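Local structure of PncC family amidohydrolase (Enterobacter asburiae, 6L19) at residues G13-K18 and E161-L166; E34-G39 and G110-E115; G124-A129 and E152-F157. The protein probably acts as a PncC-family amidohydrolase, related to competence- and damage-inducible proteins, that, as in related enzymes, may deamidate nicotinamide mononucleotide. The protein carries 3 engineered substitutions. All blocks are in the same frame, centred on the assembly; numbering follows the deposited sequence.

Interaction 1 (G13-K18 and E161-L166); sequences GELTKK and ELLAAL
L163 reaches from helix 147-165 to helix 12-25 and sets its forked end against K18 and L15. Its CD2 does most of the touching: it lies 3.7 Å from K18 CB and, on the neighbouring turn, 3.9 Å from L15 CD2. The other branch, CD1, rests against the backbone of K18, at 3.8 Å from its C atom. L163 and K18 run across each other at about a right angle, and CD of the lysine also comes within 3.9 Å of L163 CD2. The lysine stem, extended beyond CG, then leads NZ away from the leucine, to a hydrogen bond with N10 OD1. With CG anti to the backbone N (chi1 -168°), the leucine continues the direction in which it leaves the helix. L15 is the buried partner and also packs on L159 and A160 of helix 147-165, while K22, one turn beyond K18, lines L163 as well. Leucine suits the seam between two helices, since its CD2 bridges two turns while CD1 covers the backbone of K18; lysine suits its border, where methylenes pack and the ammonium turns elsewhere. Between these segments, adhesion is therefore apolar and not directional, with the polar bond of K18 made to N10, just ahead of helix 12-25.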
ATOM      1  N   GLY A  13       8.129  15.017   3.612  1.00 22.56           N
ATOM      2  CA  GLY A  13       8.609  15.279   2.265  1.00 17.95           C
ATOM      3  C   GLY A  13      10.104  15.517   2.227  1.00 25.74           C
ATOM      4  O   GLY A  13      10.792  15.094   1.291  1.00 22.01           O
ATOM      5  N   GLU A  14      10.639  16.183   3.251  1.00 25.97           N
ATOM      6  CA  GLU A  14      12.088  16.335   3.314  1.00 22.19           C
ATOM      7  C   GLU A  14      12.774  14.997   3.558  1.00 26.78           C
ATOM      8  O   GLU A  14      13.835  14.733   2.981  1.00 23.81           O
ATOM      9  CB  GLU A  14      12.478  17.320   4.406  1.00 24.33           C
ATOM     10  CG  GLU A  14      12.051  18.761   4.162  1.00 29.66           C
ATOM     11  CD  GLU A  14      12.549  19.659   5.279  1.00 31.99           C
ATOM     12  OE1 GLU A  14      11.927  19.631   6.374  1.00 30.64           O
ATOM     13  OE2 GLU A  14      13.579  20.347   5.073  1.00 37.73           O
ATOM     14  N   LEU A  15      12.195  14.144   4.422  1.00 21.39           N
ATOM     15  CA  LEU A  15      12.822  12.850   4.710  1.00 23.59           C
ATOM     16  C   LEU A  15      12.866  11.969   3.465  1.00 23.74           C
ATOM     17  O   LEU A  15      13.899  11.348   3.174  1.00 23.17           O
ATOM     18  CB  LEU A  15      12.083  12.128   5.847  1.00 17.13           C
ATOM     19  CG  LEU A  15      12.169  12.770   7.229  1.00 25.32           C
ATOM     20  CD1 LEU A  15      11.246  12.078   8.217  1.00 22.11           C
ATOM     21  CD2 LEU A  15      13.596  12.811   7.752  1.00 31.57           C
ATOM     22  N   THR A  16      11.762  11.906   2.709  1.00 22.67           N
ATOM     23  CA  THR A  16      11.753  11.072   1.509  1.00 19.93           C
ATOM     24  C   THR A  16      12.699  11.609   0.445  1.00 27.36           C
ATOM     25  O   THR A  16      13.280  10.829  -0.314  1.00 22.20           O
ATOM     26  CB  THR A  16      10.342  10.932   0.923  1.00 19.00           C
ATOM     27  OG1 THR A  16       9.855  12.206   0.490  1.00 27.23           O
ATOM     28  CG2 THR A  16       9.367  10.344   1.962  1.00 16.55           C
ATOM     29  N   LYS A  17      12.871  12.925   0.362  1.00 23.93           N
ATOM     30  CA  LYS A  17      13.809  13.439  -0.627  1.00 22.66           C
ATOM     31  C   LYS A  17      15.240  13.081  -0.247  1.00 20.82           C
ATOM     32  O   LYS A  17      16.043  12.699  -1.107  1.00 24.49           O
ATOM     33  CB  LYS A  17      13.638  14.953  -0.794  1.00 27.84           C
ATOM     34  CG  LYS A  17      14.462  15.510  -1.956  1.00 37.17           C
ATOM     35  CD  LYS A  17      15.105  16.851  -1.640  1.00 56.89           C
ATOM     36  CE  LYS A  17      14.908  17.881  -2.763  1.00 62.08           C
ATOM     37  NZ  LYS A  17      15.228  17.361  -4.131  1.00 70.24           N
ATOM     38  N   LYS A  18      15.578  13.179   1.043  1.00 25.28           N
ATOM     39  CA  LYS A  18      16.909  12.767   1.468  1.00 26.55           C
ATOM     40  C   LYS A  18      17.094  11.262   1.303  1.00 31.56           C
ATOM     41  O   LYS A  18      18.161  10.797   0.875  1.00 23.25           O
ATOM     42  CB  LYS A  18      17.143  13.189   2.914  1.00 27.46           C
ATOM     43  CG  LYS A  18      17.277  14.703   3.088  1.00 35.23           C
ATOM     44  CD  LYS A  18      17.384  15.096   4.560  1.00 37.52           C
ATOM     45  CE  LYS A  18      17.423  16.621   4.712  1.00 48.39           C
ATOM     46  NZ  LYS A  18      17.552  17.042   6.139  1.00 51.04           N
ATOM     47  N   GLU A 161      14.295   7.054  11.005  1.00 24.47           N
ATOM     48  CA  GLU A 161      15.216   6.027  11.490  1.00 23.85           C
ATOM     49  C   GLU A 161      15.968   5.359  10.345  1.00 25.39           C
ATOM     50  O   GLU A 161      17.157   5.043  10.488  1.00 28.19           O
ATOM     51  CB  GLU A 161      14.472   4.973  12.308  1.00 27.93           C
ATOM     52  CG  GLU A 161      14.137   5.430  13.708  1.00 37.54           C
ATOM     53  CD  GLU A 161      15.374   5.535  14.595  1.00 39.79           C
ATOM     54  OE1 GLU A 161      16.055   4.508  14.810  1.00 48.84           O
ATOM     55  OE2 GLU A 161      15.662   6.653  15.066  1.00 53.32           O
ATOM     56  N   LEU A 162      15.301   5.104   9.217  1.00 22.91           N
ATOM     57  CA  LEU A 162      16.024   4.547   8.077  1.00 20.04           C
ATOM     58  C   LEU A 162      17.090   5.525   7.605  1.00 27.39           C
ATOM     59  O   LEU A 162      18.242   5.143   7.392  1.00 21.54           O
ATOM     60  CB  LEU A 162      15.072   4.198   6.927  1.00 19.01           C
ATOM     61  CG  LEU A 162      15.777   3.647   5.678  1.00 19.65           C
ATOM     62  CD1 LEU A 162      16.709   2.446   6.034  1.00 21.75           C
ATOM     63  CD2 LEU A 162      14.771   3.251   4.578  1.00 20.97           C
ATOM     64  N   LEU A 163      16.728   6.806   7.474  1.00 23.49           N
ATOM     65  CA  LEU A 163      17.709   7.808   7.062  1.00 26.24           C
ATOM     66  C   LEU A 163      18.864   7.887   8.060  1.00 32.01           C
ATOM     67  O   LEU A 163      20.030   8.001   7.662  1.00 33.14           O
ATOM     68  CB  LEU A 163      17.025   9.169   6.888  1.00 28.79           C
ATOM     69  CG  LEU A 163      17.789  10.303   6.197  1.00 35.48           C
ATOM     70  CD1 LEU A 163      18.143   9.955   4.753  1.00 27.15           C
ATOM     71  CD2 LEU A 163      16.968  11.591   6.258  1.00 35.52           C
ATOM     72  N   ALA A 164      18.564   7.783   9.358  1.00 30.36           N
ATOM     73  CA  ALA A 164      19.620   7.772  10.369  1.00 35.07           C
ATOM     74  C   ALA A 164      20.553   6.577  10.193  1.00 39.03           C
ATOM     75  O   ALA A 164      21.779   6.716  10.278  1.00 37.67           O
ATOM     76  CB  ALA A 164      19.013   7.754  11.767  1.00 32.80           C
ATOM     77  N   ALA A 165      19.983   5.387   9.978  1.00 35.34           N
ATOM     78  CA  ALA A 165      20.780   4.180   9.765  1.00 32.45           C
ATOM     79  C   ALA A 165      21.709   4.298   8.564  1.00 34.29           C
ATOM     80  O   ALA A 165      22.731   3.612   8.517  1.00 36.85           O
ATOM     81  CB  ALA A 165      19.861   2.972   9.577  1.00 32.14           C
ATOM     82  N   LEU A 166      21.384   5.150   7.594  1.00 33.49           N
ATOM     83  CA  LEU A 166      22.179   5.295   6.386  1.00 28.17           C
ATOM     84  C   LEU A 166      23.026   6.569   6.390  1.00 28.79           C
ATOM     85  O   LEU A 166      23.469   7.016   5.328  1.00 28.81           O
ATOM     86  CB  LEU A 166      21.268   5.277   5.162  1.00 28.28           C
ATOM     87  CG  LEU A 166      20.387   4.051   4.933  1.00 31.27           C
ATOM     88  CD1 LEU A 166      19.439   4.282   3.768  1.00 30.09           C
ATOM     89  CD2 LEU A 166      21.255   2.850   4.661  1.00 32.25           C
TER

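Interaction 2 (E34-G39 and G110-E115)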
ATOM      1  N   GLU A  34       2.839  -2.393   5.755  1.00 16.54           N
ATOM      2  CA  GLU A  34       2.211  -1.523   6.747  1.00 21.72           C
ATOM      3  C   GLU A  34       0.994  -2.201   7.347  1.00 21.98           C
ATOM      4  O   GLU A  34       0.082  -2.600   6.623  1.00 20.11           O
ATOM      5  CB  GLU A  34       1.734  -0.197   6.135  1.00 22.96           C
ATOM      6  CG  GLU A  34       2.782   0.670   5.527  1.00 26.77           C
ATOM      7  CD  GLU A  34       2.155   1.849   4.781  1.00 28.01           C
ATOM      8  OE1 GLU A  34       1.524   2.728   5.429  1.00 22.58           O
ATOM      9  OE2 GLU A  34       2.286   1.874   3.543  1.00 22.47           O
ATOM     10  N   SER A  35       0.949  -2.277   8.665  1.00 20.58           N
ATOM     11  CA  SER A  35      -0.244  -2.792   9.331  1.00 26.76           C
ATOM     12  C   SER A  35      -0.544  -1.887  10.518  1.00 31.14           C
ATOM     13  O   SER A  35      -0.327  -2.270  11.683  1.00 28.87           O
ATOM     14  CB  SER A  35      -0.074  -4.233   9.771  1.00 23.69           C
ATOM     15  OG  SER A  35      -1.238  -4.610  10.487  1.00 32.07           O
ATOM     16  N   CYS A  36      -1.085  -0.713  10.205  1.00 25.04           N
ATOM     17  CA  CYS A  36      -1.292   0.328  11.196  1.00 37.27           C
ATOM     18  C   CYS A  36      -1.490   1.646  10.459  1.00 25.99           C
ATOM     19  O   CYS A  36      -2.467   2.366  10.685  1.00 28.37           O
ATOM     20  CB  CYS A  36      -0.079   0.370  12.134  1.00 29.86           C
ATOM     21  SG  CYS A  36       0.070   1.650  13.227  1.00 38.71           S
ATOM     22  N   THR A  37      -0.576   1.949   9.545  1.00 23.31           N
ATOM     23  CA  THR A  37      -0.541   3.246   8.885  1.00 23.19           C
ATOM     24  C   THR A  37      -1.406   3.327   7.622  1.00 25.17           C
ATOM     25  O   THR A  37      -1.474   4.396   7.011  1.00 19.41           O
ATOM     26  CB  THR A  37       0.905   3.596   8.578  1.00 22.54           C
ATOM     27  OG1 THR A  37       1.512   2.489   7.918  1.00 22.88           O
ATOM     28  CG2 THR A  37       1.667   3.857   9.898  1.00 21.69           C
ATOM     29  N   GLY A  38      -2.067   2.238   7.220  1.00 21.40           N
ATOM     30  CA  GLY A  38      -3.088   2.273   6.178  1.00 19.55           C
ATOM     31  C   GLY A  38      -2.624   2.621   4.774  1.00 26.17           C
ATOM     32  O   GLY A  38      -3.463   2.874   3.898  1.00 25.70           O
ATOM     33  N   GLY A  39      -1.321   2.615   4.512  1.00 22.82           N
ATOM     34  CA  GLY A  39      -0.792   3.008   3.218  1.00 20.96           C
ATOM     35  C   GLY A  39      -0.175   4.387   3.195  1.00 21.06           C
ATOM     36  O   GLY A  39       0.395   4.780   2.161  1.00 22.28           O
ATOM     37  N   GLY A 110       1.101  -1.933  14.543  1.00 24.50           N
ATOM     38  CA  GLY A 110       0.824  -1.223  15.777  1.00 21.88           C
ATOM     39  C   GLY A 110      -0.663  -1.074  16.012  1.00 25.36           C
ATOM     40  O   GLY A 110      -1.484  -1.507  15.204  1.00 22.20           O
ATOM     41  N   TYR A 111      -1.004  -0.461  17.156  1.00 26.59           N
ATOM     42  CA  TYR A 111      -2.383  -0.134  17.523  1.00 25.91           C
ATOM     43  C   TYR A 111      -2.540   1.371  17.343  1.00 22.87           C
ATOM     44  O   TYR A 111      -2.154   2.146  18.215  1.00 28.40           O
ATOM     45  CB  TYR A 111      -2.708  -0.541  18.963  1.00 26.01           C
ATOM     46  CG  TYR A 111      -2.591  -2.026  19.260  1.00 29.54           C
ATOM     47  CD1 TYR A 111      -3.475  -2.953  18.710  1.00 29.83           C
ATOM     48  CD2 TYR A 111      -1.587  -2.495  20.097  1.00 29.38           C
ATOM     49  CE1 TYR A 111      -3.342  -4.330  18.986  1.00 31.64           C
ATOM     50  CE2 TYR A 111      -1.452  -3.851  20.379  1.00 29.86           C
ATOM     51  CZ  TYR A 111      -2.324  -4.757  19.821  1.00 29.34           C
ATOM     52  OH  TYR A 111      -2.155  -6.090  20.124  1.00 34.64           O
ATOM     53  N   ALA A 112      -3.074   1.796  16.201  1.00 26.98           N
ATOM     54  CA  ALA A 112      -3.171   3.235  15.984  1.00 30.36           C
ATOM     55  C   ALA A 112      -4.218   3.876  16.892  1.00 33.65           C
ATOM     56  O   ALA A 112      -4.115   5.069  17.186  1.00 36.75           O
ATOM     57  CB  ALA A 112      -3.479   3.537  14.514  1.00 30.99           C
ATOM     58  N   GLY A 113      -5.199   3.106  17.360  1.00 35.27           N
ATOM     59  CA  GLY A 113      -6.198   3.607  18.274  1.00 38.23           C
ATOM     60  C   GLY A 113      -7.537   3.795  17.591  1.00 43.61           C
ATOM     61  O   GLY A 113      -7.649   3.717  16.360  1.00 36.18           O
ATOM     62  N   PRO A 114      -8.588   4.084  18.378  1.00 48.43           N
ATOM     63  CA  PRO A 114      -8.557   4.376  19.819  1.00 40.06           C
ATOM     64  C   PRO A 114      -8.340   3.159  20.723  1.00 39.35           C
ATOM     65  O   PRO A 114      -7.882   3.317  21.848  1.00 42.04           O
ATOM     66  CB  PRO A 114      -9.940   4.980  20.066  1.00 51.06           C
ATOM     67  CG  PRO A 114     -10.810   4.280  19.079  1.00 48.26           C
ATOM     68  CD  PRO A 114      -9.960   4.142  17.840  1.00 43.39           C
ATOM     69  N   GLU A 115      -8.655   1.968  20.227  1.00 38.00           N
ATOM     70  CA  GLU A 115      -8.559   0.755  21.022  1.00 46.03           C
ATOM     71  C   GLU A 115      -7.112   0.281  21.101  1.00 47.71           C
ATOM     72  O   GLU A 115      -6.306   0.524  20.197  1.00 46.68           O
ATOM     73  CB  GLU A 115      -9.441  -0.353  20.428  1.00 43.71           C
ATOM     74  CG  GLU A 115      -9.172  -0.690  18.943  1.00 65.09           C
ATOM     75  CD  GLU A 115      -9.491   0.450  17.970  1.00 67.95           C
ATOM     76  OE1 GLU A 115      -8.952   0.455  16.839  1.00 67.62           O
ATOM     77  OE2 GLU A 115     -10.281   1.344  18.342  1.00 72.35           O
TER
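C36 turns its side chain toward G110, while S35, just before it, offers its carbonyl to the same glycine. G110 N donates to S35 O at 3.2 Å, with an N-H...O angle of 154° and the donor tilted 24° from the carbonyl plane. Alongside this bond, C36 CB lies 3.5 Å from G110 N. SG, anti to its own backbone N (chi1 170°), is carried on to within 3.9 Å of G110 CA and 4.2 Å of A112 CB. The thiol thus runs along the backbone of the second segment, and glycine suits position 110 because a CB there would crowd the sulfur of C36. A112 answers with a single methyl, directed toward C36, where CB also lies 4.1 Å from C36 O; the methyl is about 4 Å from a bound sodium ion.

Behind the cysteine the turn is braced from within. E34 OE1 accepts from L41 N and, weakly, from G39 N, while OE2 takes S42 N. The carboxylate therefore receives the first backbone N-H groups of helix 40-46. The hydroxyl of S35 is held separately, by K67 NZ and V61 O.

S35 and G110 end adjacent parallel strands, 30-35 and 104-110, and the chain turns away from the sheet after each. Loops at the C-terminal edge of parallel strands are where alpha/beta proteins commonly form their pockets, and the Glu-Ser-Cys-Thr-Gly-Gly turn, with its serine bonded to a lysine, is consistent with the amidohydrolase site of this family.

Interaction 3 (G124-A129 and E152-F157)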
ATOM      1  N   GLY A 124      -1.680   3.378  20.528  1.00 31.05           N
ATOM      2  CA  GLY A 124      -0.516   4.182  20.223  1.00 24.11           C
ATOM      3  C   GLY A 124       0.792   3.425  20.269  1.00 28.46           C
ATOM      4  O   GLY A 124       1.829   3.984  19.897  1.00 24.54           O
ATOM      5  N   THR A 125       0.779   2.171  20.690  1.00 22.28           N
ATOM      6  CA  THR A 125       1.981   1.348  20.655  1.00 28.08           C
ATOM      7  C   THR A 125       2.225   0.854  19.235  1.00 22.55           C
ATOM      8  O   THR A 125       1.339   0.237  18.631  1.00 25.15           O
ATOM      9  CB  THR A 125       1.832   0.172  21.612  1.00 26.98           C
ATOM     10  OG1 THR A 125       1.619   0.683  22.935  1.00 30.92           O
ATOM     11  CG2 THR A 125       3.081  -0.707  21.574  1.00 22.83           C
ATOM     12  N   VAL A 126       3.413   1.128  18.694  1.00 21.93           N
ATOM     13  CA  VAL A 126       3.745   0.742  17.323  1.00 20.34           C
ATOM     14  C   VAL A 126       5.131   0.104  17.303  1.00 21.40           C
ATOM     15  O   VAL A 126       6.072   0.635  17.905  1.00 21.91           O
ATOM     16  CB  VAL A 126       3.680   1.943  16.354  1.00 22.28           C
ATOM     17  CG1 VAL A 126       3.771   1.463  14.909  1.00 17.39           C
ATOM     18  CG2 VAL A 126       2.373   2.762  16.577  1.00 16.16           C
ATOM     19  N   CYS A 127       5.249  -1.035  16.615  1.00 20.02           N
ATOM     20  CA  CYS A 127       6.514  -1.730  16.411  1.00 21.62           C
ATOM     21  C   CYS A 127       6.990  -1.559  14.974  1.00 18.89           C
ATOM     22  O   CYS A 127       6.192  -1.522  14.027  1.00 19.21           O
ATOM     23  CB  CYS A 127       6.397  -3.229  16.724  1.00 22.90           C
ATOM     24  SG  CYS A 127       5.997  -3.574  18.464  1.00 26.11           S
ATOM     25  N   PHE A 128       8.300  -1.488  14.829  1.00 18.50           N
ATOM     26  CA  PHE A 128       8.970  -1.202  13.573  1.00 18.19           C
ATOM     27  C   PHE A 128      10.083  -2.206  13.352  1.00 19.83           C
ATOM     28  O   PHE A 128      10.784  -2.567  14.299  1.00 18.42           O
ATOM     29  CB  PHE A 128       9.594   0.202  13.587  1.00 17.58           C
ATOM     30  CG  PHE A 128       8.603   1.322  13.807  1.00 19.08           C
ATOM     31  CD1 PHE A 128       8.200   1.677  15.092  1.00 22.09           C
ATOM     32  CD2 PHE A 128       8.096   2.036  12.725  1.00 18.21           C
ATOM     33  CE1 PHE A 128       7.287   2.722  15.295  1.00 20.43           C
ATOM     34  CE2 PHE A 128       7.188   3.074  12.906  1.00 14.66           C
ATOM     35  CZ  PHE A 128       6.780   3.424  14.198  1.00 20.94           C
ATOM     36  N   ALA A 129      10.275  -2.623  12.097  1.00 16.83           N
ATOM     37  CA  ALA A 129      11.477  -3.339  11.699  1.00 16.48           C
ATOM     38  C   ALA A 129      12.041  -2.695  10.446  1.00 20.53           C
ATOM     39  O   ALA A 129      11.292  -2.309   9.545  1.00 17.86           O
ATOM     40  CB  ALA A 129      11.209  -4.851  11.431  1.00 14.74           C
ATOM     41  N   GLU A 152       0.629   9.498  11.624  1.00 25.89           N
ATOM     42  CA  GLU A 152       1.555  10.500  11.097  1.00 24.49           C
ATOM     43  C   GLU A 152       2.937  10.351  11.729  1.00 21.76           C
ATOM     44  O   GLU A 152       3.963  10.406  11.034  1.00 22.08           O
ATOM     45  CB  GLU A 152       1.000  11.918  11.326  1.00 28.47           C
ATOM     46  CG  GLU A 152       1.928  13.023  10.801  1.00 33.95           C
ATOM     47  CD  GLU A 152       1.447  14.452  11.108  1.00 49.17           C
ATOM     48  OE1 GLU A 152       0.223  14.670  11.304  1.00 40.41           O
ATOM     49  OE2 GLU A 152       2.311  15.363  11.151  1.00 46.60           O
ATOM     50  N   LYS A 153       2.982  10.149  13.047  1.00 22.91           N
ATOM     51  CA  LYS A 153       4.261  10.017  13.741  1.00 26.34           C
ATOM     52  C   LYS A 153       4.971   8.719  13.379  1.00 20.68           C
ATOM     53  O   LYS A 153       6.210   8.688  13.269  1.00 20.73           O
ATOM     54  CB  LYS A 153       4.044  10.072  15.255  1.00 23.60           C
ATOM     55  CG  LYS A 153       3.601  11.439  15.797  1.00 28.50           C
ATOM     56  CD  LYS A 153       2.790  11.221  17.092  1.00 32.48           C
ATOM     57  CE  LYS A 153       2.738  12.472  17.939  1.00 37.48           C
ATOM     58  NZ  LYS A 153       2.121  12.224  19.279  1.00 25.35           N
ATOM     59  N   ALA A 154       4.205   7.631  13.234  1.00 20.86           N
ATOM     60  CA  ALA A 154       4.782   6.346  12.836  1.00 21.56           C
ATOM     61  C   ALA A 154       5.425   6.438  11.458  1.00 22.32           C
ATOM     62  O   ALA A 154       6.544   5.951  11.256  1.00 20.01           O
ATOM     63  CB  ALA A 154       3.703   5.256  12.854  1.00 17.37           C
ATOM     64  N   VAL A 155       4.743   7.078  10.500  1.00 21.60           N
ATOM     65  CA  VAL A 155       5.328   7.264   9.173  1.00 16.90           C
ATOM     66  C   VAL A 155       6.624   8.065   9.271  1.00 21.67           C
ATOM     67  O   VAL A 155       7.651   7.708   8.682  1.00 21.72           O
ATOM     68  CB  VAL A 155       4.325   7.952   8.225  1.00 22.84           C
ATOM     69  CG1 VAL A 155       5.026   8.409   6.945  1.00 18.22           C
ATOM     70  CG2 VAL A 155       3.135   7.056   7.907  1.00 19.92           C
ATOM     71  N   HIS A 156       6.588   9.176  10.003  1.00 24.15           N
ATOM     72  CA  HIS A 156       7.772  10.024  10.122  1.00 20.50           C
ATOM     73  C   HIS A 156       8.921   9.267  10.782  1.00 17.24           C
ATOM     74  O   HIS A 156      10.074   9.350  10.339  1.00 19.79           O
ATOM     75  CB  HIS A 156       7.406  11.280  10.931  1.00 21.73           C
ATOM     76  CG  HIS A 156       8.450  12.347  10.919  1.00 20.48           C
ATOM     77  ND1 HIS A 156       9.535  12.340  11.773  1.00 27.10           N
ATOM     78  CD2 HIS A 156       8.566  13.472  10.173  1.00 25.34           C
ATOM     79  CE1 HIS A 156      10.283  13.405  11.540  1.00 27.71           C
ATOM     80  NE2 HIS A 156       9.722  14.104  10.567  1.00 24.60           N
ATOM     81  N   PHE A 157       8.619   8.507  11.834  1.00 18.82           N
ATOM     82  CA  PHE A 157       9.668   7.798  12.559  1.00 21.77           C
ATOM     83  C   PHE A 157      10.284   6.696  11.698  1.00 22.57           C
ATOM     84  O   PHE A 157      11.510   6.527  11.675  1.00 23.15           O
ATOM     85  CB  PHE A 157       9.082   7.232  13.850  1.00 19.06           C
ATOM     86  CG  PHE A 157      10.066   6.475  14.706  1.00 24.94           C
ATOM     87  CD1 PHE A 157      10.985   7.147  15.498  1.00 32.61           C
ATOM     88  CD2 PHE A 157      10.035   5.093  14.757  1.00 21.10           C
ATOM     89  CE1 PHE A 157      11.883   6.446  16.319  1.00 30.76           C
ATOM     90  CE2 PHE A 157      10.914   4.387  15.579  1.00 26.94           C
ATOM     91  CZ  PHE A 157      11.845   5.068  16.354  1.00 30.77           C
TER
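F128 projects from strand 125-132 toward helix 147-165 and meets F157 and A154 there. Its CB already points to the helix, and CG, set beside the backbone N (chi1 -60°), then turns the ring so that its face meets F157 and its edge meets A154. CD1, the first ring atom on one flank, lies 3.9 Å from F157 CE2. Farther along that flank, CE1 comes to 3.7 Å from F157 CD2. This same CD2 stands 3.6 Å above the plane of the F128 ring, over its centre, so that the edge of F157 points into the face of F128. The pair is a T-shaped stack, somewhat inclined, with planes at 65° and centroids 5.0 Å apart.

On the other flank CE2 approaches A154 O at 3.4 Å, the oxygen lying at the ring edge near its plane, where the weakly positive ring hydrogens suit a carbonyl. At the tip, CZ rests 3.8 Å from A154 CB. Alanine fits here because a small residue lets the ring come right up to the helix backbone. Two residues back along the strand, V126 CG1 meets the same methyl, A154 CB, at 4.3 Å, since alternate residues of a strand face the same side.

I108 of the adjacent strand 104-110 touches both V126 and F128, and F143 touches them as well. Residues 125-129 and 152-157 run nearly parallel, their axes at 21° and 10.2 Å apart at closest approach. This contact thus helps hold the helix to the sheet by apolar burial and close van der Waals packing, to which the stacked rings and the CH-to-carbonyl approach add a mild electrostatic preference for how F128 is turned.

From the N terminus, helix 12-25 opens the largest loop, which closes only when helix 147-165 returns to it in interaction 1; both other contacts fall within that loop. Strand 30-35 then leads to interaction 2, closed when strand 104-110 has run beside it and the chain leaves the sheet. Interaction 3 begins after that, in series with interaction 2, and spans the hairpin of strands 125-132 and 135-142 before helix 147-165. That helix serves interactions 1 and 3, which touch through L15 and H156. Interactions 2 and 3 meet where Y111 pairs with G124 and T125, and where T37 packs on A154 and V155.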